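Local coordinates for BtGH115A (Bacteroides thetaiotaomicron, PDB 5BY3), which acts as a family GH115 4-O-methyl-alpha-glucuronidase with specificity for decorated arabinogalactans, at residues Ile167-Trp172 with Ala214-Thr219; Trp172-Trp177 with Asn612-Phe617; Ile191-Asn196 with Lys226-Ala231. All coordinates share one frame; numbering follows the deposited sequence.

Contact 1 of 3, residues Ile167-Trp172 with Ala214-Thr219; sequences INDEDW and AMHECT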
loop_
_atom_site.group_PDB
_atom_site.type_symbol
_atom_site.label_atom_id
_atom_site.label_comp_id
_atom_site.label_asym_id
_atom_site.label_seq_id
_atom_site.Cartn_x
_atom_site.Cartn_y
_atom_site.Cartn_z
ATOM N N ILE A 167 -1.913 -10.227 -2.992
ATOM C CA ILE A 167 -2.316 -10.901 -1.763
ATOM C C ILE A 167 -1.114 -11.744 -1.294
ATOM O O ILE A 167 -0.643 -12.602 -2.043
ATOM C CB ILE A 167 -3.593 -11.779 -1.885
ATOM C CG1 ILE A 167 -4.887 -10.982 -1.937
ATOM C CG2 ILE A 167 -3.782 -12.630 -0.635
ATOM C CD1 ILE A 167 -4.982 -9.962 -3.028
ATOM N N ASN A 168 -0.646 -11.481 -0.066
ATOM C CA ASN A 168 0.574 -12.069 0.531
ATOM C C ASN A 168 0.394 -12.188 2.018
ATOM O O ASN A 168 -0.458 -11.520 2.573
ATOM C CB ASN A 168 1.765 -11.126 0.295
ATOM C CG ASN A 168 3.123 -11.798 0.466
ATOM O OD1 ASN A 168 3.300 -12.983 0.163
ATOM N ND2 ASN A 168 4.106 -11.022 0.888
ATOM N N ASP A 169 1.193 -13.012 2.691
ATOM C CA ASP A 169 1.062 -13.156 4.154
ATOM C C ASP A 169 -0.379 -13.498 4.600
ATOM O O ASP A 169 -0.846 -13.093 5.695
ATOM C CB ASP A 169 1.596 -11.901 4.863
ATOM C CG ASP A 169 3.074 -11.609 4.523
ATOM O OD1 ASP A 169 3.937 -12.525 4.666
ATOM O OD2 ASP A 169 3.377 -10.456 4.115
ATOM N N GLU A 170 -1.040 -14.291 3.752
ATOM C CA GLU A 170 -2.447 -14.630 3.829
ATOM C C GLU A 170 -2.780 -15.788 4.786
ATOM O O GLU A 170 -3.969 -16.151 4.889
ATOM C CB GLU A 170 -2.999 -14.945 2.412
ATOM C CG GLU A 170 -2.548 -16.293 1.802
ATOM C CD GLU A 170 -1.243 -16.254 0.993
ATOM O OE1 GLU A 170 -0.403 -15.390 1.248
ATOM O OE2 GLU A 170 -1.045 -17.098 0.078
ATOM N N ASP A 171 -1.763 -16.347 5.465
ATOM C CA ASP A 171 -1.918 -17.585 6.268
ATOM C C ASP A 171 -2.961 -17.458 7.386
ATOM O O ASP A 171 -3.455 -18.491 7.842
ATOM C CB ASP A 171 -0.624 -18.053 6.972
ATOM C CG ASP A 171 0.599 -18.214 6.049
ATOM O OD1 ASP A 171 0.790 -17.436 5.095
ATOM O OD2 ASP A 171 1.427 -19.111 6.351
ATOM N N TRP A 172 -3.248 -16.221 7.843
ATOM C CA TRP A 172 -4.066 -15.963 9.051
ATOM C C TRP A 172 -5.296 -15.096 8.781
ATOM O O TRP A 172 -5.883 -14.541 9.693
ATOM C CB TRP A 172 -3.225 -15.359 10.184
ATOM C CG TRP A 172 -1.983 -16.111 10.414
ATOM C CD1 TRP A 172 -1.817 -17.154 11.277
ATOM C CD2 TRP A 172 -0.713 -15.939 9.735
ATOM N NE1 TRP A 172 -0.526 -17.654 11.183
ATOM C CE2 TRP A 172 0.168 -16.941 10.238
ATOM C CE3 TRP A 172 -0.248 -15.062 8.750
ATOM C CZ2 TRP A 172 1.498 -17.080 9.790
ATOM C CZ3 TRP A 172 1.077 -15.193 8.301
ATOM C CH2 TRP A 172 1.935 -16.189 8.834
ATOM N N ALA A 214 -2.211 -14.974 -4.300
ATOM C CA ALA A 214 -1.587 -15.619 -3.091
ATOM C C ALA A 214 -0.720 -16.759 -3.530
ATOM O O ALA A 214 -1.064 -17.454 -4.489
ATOM C CB ALA A 214 -2.649 -16.163 -2.144
HETATM N N MSE A 215 0.369 -16.999 -2.816
HETATM C CA MSE A 215 1.383 -17.932 -3.302
HETATM C C MSE A 215 2.178 -18.522 -2.190
HETATM O O MSE A 215 3.187 -19.196 -2.422
HETATM C CB MSE A 215 2.305 -17.209 -4.318
HETATM C CG MSE A 215 2.998 -15.910 -3.879
HETATM SE SE MSE A 215 4.349 -16.170 -2.461
HETATM C CE MSE A 215 5.991 -16.395 -3.537
ATOM N N HIS A 216 1.758 -18.261 -0.964
ATOM C CA HIS A 216 2.408 -18.873 0.178
ATOM C C HIS A 216 2.239 -20.386 0.145
ATOM O O HIS A 216 1.230 -20.889 -0.350
ATOM C CB HIS A 216 1.861 -18.271 1.475
ATOM C CG HIS A 216 2.718 -17.172 2.024
ATOM N ND1 HIS A 216 2.775 -16.870 3.369
ATOM C CD2 HIS A 216 3.583 -16.331 1.413
ATOM C CE1 HIS A 216 3.629 -15.883 3.559
ATOM N NE2 HIS A 216 4.133 -15.538 2.386
ATOM N N GLU A 217 3.241 -21.093 0.675
ATOM C CA GLU A 217 3.240 -22.569 0.790
ATOM C C GLU A 217 1.913 -23.144 1.305
ATOM O O GLU A 217 1.427 -24.128 0.759
ATOM C CB GLU A 217 4.481 -23.115 1.552
ATOM C CG GLU A 217 4.987 -22.300 2.763
ATOM C CD GLU A 217 5.755 -21.006 2.409
ATOM O OE1 GLU A 217 5.394 -19.925 2.944
ATOM O OE2 GLU A 217 6.725 -21.061 1.613
ATOM N N CYS A 218 1.292 -22.481 2.281
ATOM C CA CYS A 218 -0.074 -22.818 2.760
ATOM C C CYS A 218 -1.248 -22.722 1.748
ATOM O O CYS A 218 -2.354 -23.149 2.054
ATOM C CB CYS A 218 -0.414 -21.961 3.991
ATOM S SG CYS A 218 -0.793 -20.219 3.620
ATOM N N THR A 219 -1.005 -22.151 0.573
ATOM C CA THR A 219 -2.049 -21.879 -0.431
ATOM C C THR A 219 -1.884 -22.716 -1.735
ATOM O O THR A 219 -0.771 -22.968 -2.178
ATOM C CB THR A 219 -2.056 -20.359 -0.744
ATOM O OG1 THR A 219 -2.500 -19.666 0.411
ATOM C CG2 THR A 219 -2.963 -19.984 -1.904
HETATM O O HOH W 1 1.076 -14.777 -1.026
HETATM O O HOH W 2 2.705 -20.674 4.374
#
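Ile-167 meets Ala-214 where two loops leave strands 162-166 and 210-212, adjacent parallel strands of the TIM barrel, at the barrel end where enzymes of this fold carry their active sites. Ala-214 CA makes a CA-H...O contact of 3.3 Å with Ile-167 O, and Ile-167 CG2 rests on Ala-214 CB, a methyl small enough for so close a backbone passage. Asn-168 brings OD1 to 3.5 Å from His-216 NE2, at an angle too poor for a hydrogen bond, its amide plane nearly perpendicular to the imidazole. Asp-169 lays its backbone N over one ring face, offset toward the rim, and sends its carboxylate past CE1 into the neighbourhood of the bound nickel. Glu-170, bent at chi2 (-89°), turns its carboxylate back to the 214-219 loop. OE1 lies 2.8 Å from water 1, which accepts a hydrogen bond from Met-215 N; OE2 is modelled as an acceptor for His-216 N and Thr-219 OG1, but its exact place is doubtful. Asp-171 OD1 accepts from His-216 ND1 at 2.7 Å through its syn lone pair, the carboxylate plane standing 89° from the ring. His-298 and Trp-397 also pack against that imidazole. Cys-218 SG approaches Asp-171 CG to 3.4 Å, and water 2 donates to Asp-171 OD2 at 2.8 Å while accepting from Cys-218 N.

Contact 2 of 3, residues Trp172-Trp177 with Asn612-Phe617; sequences WGLMPW and NRMMDF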
loop_
_atom_site.group_PDB
_atom_site.type_symbol
_atom_site.label_atom_id
_atom_site.label_comp_id
_atom_site.label_asym_id
_atom_site.label_seq_id
_atom_site.Cartn_x
_atom_site.Cartn_y
_atom_site.Cartn_z
ATOM N N TRP A 172 -3.248 -16.221 7.843
ATOM C CA TRP A 172 -4.066 -15.963 9.051
ATOM C C TRP A 172 -5.296 -15.096 8.781
ATOM O O TRP A 172 -5.883 -14.541 9.693
ATOM C CB TRP A 172 -3.225 -15.359 10.184
ATOM C CG TRP A 172 -1.983 -16.111 10.414
ATOM C CD1 TRP A 172 -1.817 -17.154 11.277
ATOM C CD2 TRP A 172 -0.713 -15.939 9.735
ATOM N NE1 TRP A 172 -0.526 -17.654 11.183
ATOM C CE2 TRP A 172 0.168 -16.941 10.238
ATOM C CE3 TRP A 172 -0.248 -15.062 8.750
ATOM C CZ2 TRP A 172 1.498 -17.080 9.790
ATOM C CZ3 TRP A 172 1.077 -15.193 8.301
ATOM C CH2 TRP A 172 1.935 -16.189 8.834
ATOM N N GLY A 173 -5.720 -15.016 7.533
ATOM C CA GLY A 173 -6.848 -14.170 7.176
ATOM C C GLY A 173 -7.518 -14.533 5.873
ATOM O O GLY A 173 -8.500 -15.273 5.855
ATOM N N LEU A 174 -6.995 -14.025 4.768
ATOM C CA LEU A 174 -7.689 -14.239 3.512
ATOM C C LEU A 174 -7.683 -15.692 3.078
ATOM O O LEU A 174 -8.688 -16.153 2.512
ATOM C CB LEU A 174 -7.238 -13.285 2.412
ATOM C CG LEU A 174 -8.067 -13.221 1.132
ATOM C CD1 LEU A 174 -7.929 -11.881 0.464
ATOM C CD2 LEU A 174 -7.617 -14.302 0.172
HETATM N N MSE A 175 -6.619 -16.446 3.369
HETATM C CA MSE A 175 -6.662 -17.902 2.981
HETATM C C MSE A 175 -7.760 -18.655 3.761
HETATM O O MSE A 175 -8.685 -19.143 3.114
HETATM C CB MSE A 175 -5.319 -18.632 2.876
HETATM C CG MSE A 175 -5.470 -19.999 2.195
HETATM SE SE MSE A 175 -6.088 -21.361 3.505
HETATM C CE MSE A 175 -4.534 -21.621 4.671
ATOM N N PRO A 176 -7.718 -18.718 5.109
ATOM C CA PRO A 176 -8.783 -19.463 5.839
ATOM C C PRO A 176 -10.176 -18.900 5.616
ATOM O O PRO A 176 -11.131 -19.660 5.530
ATOM C CB PRO A 176 -8.391 -19.361 7.319
ATOM C CG PRO A 176 -7.375 -18.276 7.400
ATOM C CD PRO A 176 -6.750 -18.102 6.042
ATOM N N TRP A 177 -10.292 -17.587 5.485
ATOM C CA TRP A 177 -11.587 -16.990 5.191
ATOM C C TRP A 177 -12.169 -17.521 3.870
ATOM O O TRP A 177 -13.342 -17.882 3.802
ATOM C CB TRP A 177 -11.480 -15.472 5.182
ATOM C CG TRP A 177 -12.686 -14.839 4.658
ATOM C CD1 TRP A 177 -13.881 -14.665 5.324
ATOM C CD2 TRP A 177 -12.865 -14.304 3.340
ATOM N NE1 TRP A 177 -14.782 -14.053 4.483
ATOM C CE2 TRP A 177 -14.193 -13.835 3.258
ATOM C CE3 TRP A 177 -12.034 -14.196 2.211
ATOM C CZ2 TRP A 177 -14.714 -13.239 2.105
ATOM C CZ3 TRP A 177 -12.570 -13.596 1.030
ATOM C CH2 TRP A 177 -13.894 -13.138 0.996
ATOM N N ASN A 612 -15.989 -14.243 8.959
ATOM C CA ASN A 612 -15.416 -15.170 9.920
ATOM C C ASN A 612 -14.041 -15.706 9.454
ATOM O O ASN A 612 -13.904 -16.091 8.270
ATOM C CB ASN A 612 -16.393 -16.300 10.251
ATOM C CG ASN A 612 -15.906 -17.156 11.405
ATOM O OD1 ASN A 612 -15.256 -16.671 12.325
ATOM N ND2 ASN A 612 -16.184 -18.449 11.335
ATOM N N ARG A 613 -13.052 -15.701 10.378
ATOM C CA ARG A 613 -11.632 -16.063 10.101
ATOM C C ARG A 613 -10.731 -15.012 9.420
ATOM O O ARG A 613 -9.505 -15.194 9.385
ATOM C CB ARG A 613 -11.516 -17.348 9.264
ATOM C CG ARG A 613 -12.212 -18.557 9.845
ATOM C CD ARG A 613 -12.092 -19.740 8.906
ATOM N NE ARG A 613 -12.231 -20.957 9.701
ATOM C CZ ARG A 613 -13.393 -21.537 9.976
ATOM N NH1 ARG A 613 -14.530 -21.027 9.490
ATOM N NH2 ARG A 613 -13.406 -22.636 10.728
HETATM N N MSE A 614 -11.310 -13.954 8.846
HETATM C CA MSE A 614 -10.539 -12.884 8.206
HETATM C C MSE A 614 -9.635 -12.152 9.169
HETATM O O MSE A 614 -8.647 -11.577 8.742
HETATM C CB MSE A 614 -11.539 -11.945 7.556
HETATM C CG MSE A 614 -10.979 -10.741 6.799
HETATM SE SE MSE A 614 -9.602 -11.101 5.446
HETATM C CE MSE A 614 -10.755 -10.963 3.886
HETATM N N MSE A 615 -9.946 -12.183 10.474
HETATM C CA MSE A 615 -9.195 -11.418 11.485
HETATM C C MSE A 615 -8.629 -12.276 12.560
HETATM O O MSE A 615 -9.361 -12.980 13.276
HETATM C CB MSE A 615 -10.004 -10.320 12.140
HETATM C CG MSE A 615 -9.152 -9.435 13.068
HETATM SE SE MSE A 615 -7.685 -8.524 12.107
HETATM C CE MSE A 615 -8.837 -7.355 11.006
ATOM N N ASP A 616 -7.308 -12.193 12.691
ATOM C CA ASP A 616 -6.575 -12.997 13.653
ATOM C C ASP A 616 -5.693 -12.033 14.409
ATOM O O ASP A 616 -4.808 -11.415 13.818
ATOM C CB ASP A 616 -5.751 -14.066 12.923
ATOM C CG ASP A 616 -5.006 -14.981 13.855
ATOM O OD1 ASP A 616 -4.756 -14.593 15.010
ATOM O OD2 ASP A 616 -4.632 -16.111 13.429
ATOM N N PHE A 617 -5.937 -11.882 15.704
ATOM C CA PHE A 617 -5.177 -10.914 16.465
ATOM C C PHE A 617 -3.782 -11.412 16.904
ATOM O O PHE A 617 -3.026 -10.665 17.545
ATOM C CB PHE A 617 -6.034 -10.283 17.594
ATOM C CG PHE A 617 -6.267 -11.163 18.826
ATOM C CD1 PHE A 617 -7.388 -12.007 18.912
ATOM C CD2 PHE A 617 -5.425 -11.065 19.946
ATOM C CE1 PHE A 617 -7.629 -12.778 20.059
ATOM C CE2 PHE A 617 -5.681 -11.824 21.102
ATOM C CZ PHE A 617 -6.779 -12.688 21.159
#
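Gly-173, the N-cap of helix 174-182, packs backbone to backbone against Met-614 in the long loop after helix 587-603. Its CA lies 3.5 Å from Met-614 O, and a side chain would press on that same oxygen, which makes glycine apt here. The two segments share no hydrogen bond; selenomethionine Met-614 carries much of the contact. With CG anti to its backbone N (chi1 -179°), its chain then bends twice, and the terminal CE sits over the Trp-177 six-membered ring as a CH-pi contact, 4.2 Å from the centroid and nearest the rim atom CE3. SE makes an oblique Met-aromatic contact with the five-membered ring and borders Leu-174 N at 4.0 Å. Asn-612 O comes in at the edge of the same indole, 3.3 Å from CD1, while NE1 is bonded to Lys-610 O. Arg-613, extended from CG to NE, lays CD against Pro-176, 4.0 Å from its CB. At the other end Asp-616 CB reaches Trp-172 O at 3.3 Å; its OD2 lies at the edge of the Trp-172 ring, and its OD1 is bonded to Lys-618 N. The rings of Tyr-182 and Trp-611 meet that of Trp-177, Leu-174 N donates a hydrogen bond to OD1 of Asp-436, a nickel ligand, and Met-615 turns back onto helices 587-603 and 552-580, placing the loop between barrel and helical region.

Contact 3 of 3, residues Ile191-Asn196 with Lys226-Ala231; sequences IGPRTN and KGNREA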
loop_
_atom_site.group_PDB
_atom_site.type_symbol
_atom_site.label_atom_id
_atom_site.label_comp_id
_atom_site.label_asym_id
_atom_site.label_seq_id
_atom_site.Cartn_x
_atom_site.Cartn_y
_atom_site.Cartn_z
ATOM N N ILE A 191 -8.289 -21.143 -2.512
ATOM C CA ILE A 191 -8.885 -19.817 -2.627
ATOM C C ILE A 191 -9.313 -19.851 -4.064
ATOM O O ILE A 191 -8.492 -19.667 -4.969
ATOM C CB ILE A 191 -7.829 -18.687 -2.412
ATOM C CG1 ILE A 191 -7.076 -18.903 -1.087
ATOM C CG2 ILE A 191 -8.421 -17.266 -2.618
ATOM C CD1 ILE A 191 -6.024 -17.827 -0.794
ATOM N N GLY A 192 -10.588 -20.137 -4.276
ATOM C CA GLY A 192 -11.032 -20.644 -5.546
ATOM C C GLY A 192 -11.541 -19.581 -6.485
ATOM O O GLY A 192 -11.304 -18.391 -6.266
ATOM N N PRO A 193 -12.253 -20.012 -7.547
ATOM C CA PRO A 193 -12.752 -19.053 -8.528
ATOM C C PRO A 193 -13.679 -17.994 -7.928
ATOM O O PRO A 193 -13.545 -16.811 -8.267
ATOM C CB PRO A 193 -13.483 -19.938 -9.580
ATOM C CG PRO A 193 -13.699 -21.279 -8.911
ATOM C CD PRO A 193 -12.561 -21.416 -7.920
ATOM N N ARG A 194 -14.611 -18.404 -7.076
ATOM C CA ARG A 194 -15.613 -17.477 -6.513
ATOM C C ARG A 194 -14.950 -16.370 -5.666
ATOM O O ARG A 194 -15.240 -15.189 -5.840
ATOM C CB ARG A 194 -16.748 -18.238 -5.776
ATOM C CG ARG A 194 -18.134 -18.173 -6.435
ATOM C CD ARG A 194 -18.333 -19.164 -7.568
ATOM N NE ARG A 194 -17.730 -18.706 -8.829
ATOM C CZ ARG A 194 -17.300 -19.498 -9.820
ATOM N NH1 ARG A 194 -17.395 -20.826 -9.723
ATOM N NH2 ARG A 194 -16.747 -18.962 -10.913
ATOM N N THR A 195 -13.997 -16.733 -4.815
ATOM C CA THR A 195 -13.200 -15.719 -4.109
ATOM C C THR A 195 -12.477 -14.739 -5.072
ATOM O O THR A 195 -12.529 -13.512 -4.878
ATOM C CB THR A 195 -12.231 -16.379 -3.150
ATOM O OG1 THR A 195 -12.957 -17.343 -2.369
ATOM C CG2 THR A 195 -11.555 -15.344 -2.255
ATOM N N ASN A 196 -11.868 -15.265 -6.128
ATOM C CA ASN A 196 -11.150 -14.419 -7.086
ATOM C C ASN A 196 -12.046 -13.442 -7.867
ATOM O O ASN A 196 -11.689 -12.266 -8.026
ATOM C CB ASN A 196 -10.222 -15.255 -7.979
ATOM C CG ASN A 196 -8.937 -15.643 -7.263
ATOM O OD1 ASN A 196 -7.999 -14.835 -7.154
ATOM N ND2 ASN A 196 -8.895 -16.867 -6.727
ATOM N N LYS A 226 -8.635 -24.892 -10.385
ATOM C CA LYS A 226 -9.615 -24.929 -11.446
ATOM C C LYS A 226 -10.580 -23.717 -11.352
ATOM O O LYS A 226 -11.214 -23.482 -10.318
ATOM C CB LYS A 226 -10.325 -26.300 -11.423
ATOM C CG LYS A 226 -11.544 -26.456 -12.318
ATOM C CD LYS A 226 -11.164 -26.831 -13.739
ATOM C CE LYS A 226 -12.343 -27.497 -14.438
ATOM N NZ LYS A 226 -12.397 -27.036 -15.849
ATOM N N GLY A 227 -10.653 -22.962 -12.440
ATOM C CA GLY A 227 -11.536 -21.807 -12.561
ATOM C C GLY A 227 -10.800 -20.479 -12.598
ATOM O O GLY A 227 -11.186 -19.549 -13.330
ATOM N N ASN A 228 -9.711 -20.423 -11.837
ATOM C CA ASN A 228 -9.020 -19.180 -11.507
ATOM C C ASN A 228 -8.534 -18.430 -12.727
ATOM O O ASN A 228 -8.826 -17.228 -12.882
ATOM C CB ASN A 228 -7.878 -19.453 -10.526
ATOM C CG ASN A 228 -8.344 -19.575 -9.080
ATOM O OD1 ASN A 228 -7.511 -19.609 -8.165
ATOM N ND2 ASN A 228 -9.665 -19.623 -8.857
ATOM N N ARG A 229 -7.836 -19.153 -13.601
ATOM C CA ARG A 229 -7.297 -18.618 -14.840
ATOM C C ARG A 229 -8.419 -18.029 -15.732
ATOM O O ARG A 229 -8.327 -16.864 -16.202
ATOM C CB ARG A 229 -6.512 -19.727 -15.534
ATOM C CG ARG A 229 -5.773 -19.335 -16.798
ATOM C CD ARG A 229 -5.178 -20.553 -17.497
ATOM N NE ARG A 229 -6.179 -21.583 -17.776
ATOM C CZ ARG A 229 -7.024 -21.569 -18.808
ATOM N NH1 ARG A 229 -6.996 -20.571 -19.689
ATOM N NH2 ARG A 229 -7.905 -22.560 -18.959
ATOM N N GLU A 230 -9.497 -18.798 -15.896
ATOM C CA GLU A 230 -10.695 -18.368 -16.659
ATOM C C GLU A 230 -11.451 -17.179 -16.019
ATOM O O GLU A 230 -11.953 -16.292 -16.743
ATOM C CB GLU A 230 -11.628 -19.560 -16.916
ATOM C CG GLU A 230 -10.980 -20.716 -17.709
ATOM C CD GLU A 230 -10.535 -21.921 -16.848
ATOM O OE1 GLU A 230 -9.849 -21.769 -15.788
ATOM O OE2 GLU A 230 -10.876 -23.060 -17.257
ATOM N N ALA A 231 -11.493 -17.142 -14.676
ATOM C CA ALA A 231 -12.064 -15.998 -13.927
ATOM C C ALA A 231 -11.297 -14.702 -14.213
ATOM O O ALA A 231 -11.882 -13.634 -14.418
ATOM C CB ALA A 231 -12.087 -16.295 -12.429
#
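Gly-192 O, beside the amide of Asn-228, is gripped twice by Asn-196: the backbone N donates at 3.2 Å, as the first turn of helix 193-205 requires, and ND2 donates at 2.9 Å with an N-H...O angle of 155°, from above the carbonyl plane. Gly-192 is the N-cap here, and a side chain on it would run into Pro-193 CD. Proline suits the first turn after the cap, where no earlier carbonyl of the helix needs its N-H.

Asn-228, in the first turn of helix 228-235, reaches across with CG anti to its carbonyl carbon (chi1 -81°). Its ND2 stands over the Gly-192 to Pro-193 peptide, 3.0 Å from Gly-192 C, but the proline N has no hydrogen to share and the angle to Gly-192 O is poor. Its OD1 lies 3.4 Å from Asn-196 ND2, the two amide planes 65° apart, again without a hydrogen bond. An alanine in place of Asn-228 would probably leave a gap over that peptide and deprive the Asn-196 amide of a polar neighbour.

Pro-193 CD approaches Lys-226 O to 3.4 Å, and Pro-193 CB lies 4.0 Å from Gly-227 CA. Gly-227, the N-cap of its helix, has a positive phi at which a CB would be jammed against the carbonyl O of Lys-226, which alone calls for glycine; that CB would also strike Pro-193 CB. Ala-231 offers only a methyl toward Pro-193 O and packs against Glu-197 and Phe-200, while Phe-222 touches both asparagines.

Two helix N termini thus meet without a hydrogen bond between the segments; the side-chain bond from Asn-196 ND2 to Gly-192 O stays within its own. The fit depends on close van der Waals contact, and Lys-226 O, facing the first turn of helix 193-205, would probably temper the positive end of that helix.

From the N terminus the chain passes through the first segments of contacts 1, 2 and 3 in turn: 167-172 follows barrel strand 162-166; then 172-177 begins helix 174-182, and 191-196 begins helix 193-205. Segment 214-219 then closes contact 1, and 226-231 closes contact 3, so these two cross. Contact 2 waits until 612-617, crossing contact 1, with which it shares Trp-172, and enclosing contact 3 within its long loop. Ile-191 CD1 is the common point, packing on Met-175 and Leu-174 of helix 174-182 and on Ala-214 and Thr-219. Contacts 1 and 3 link successive barrel elements; contact 2 ties the barrel to the later helical region.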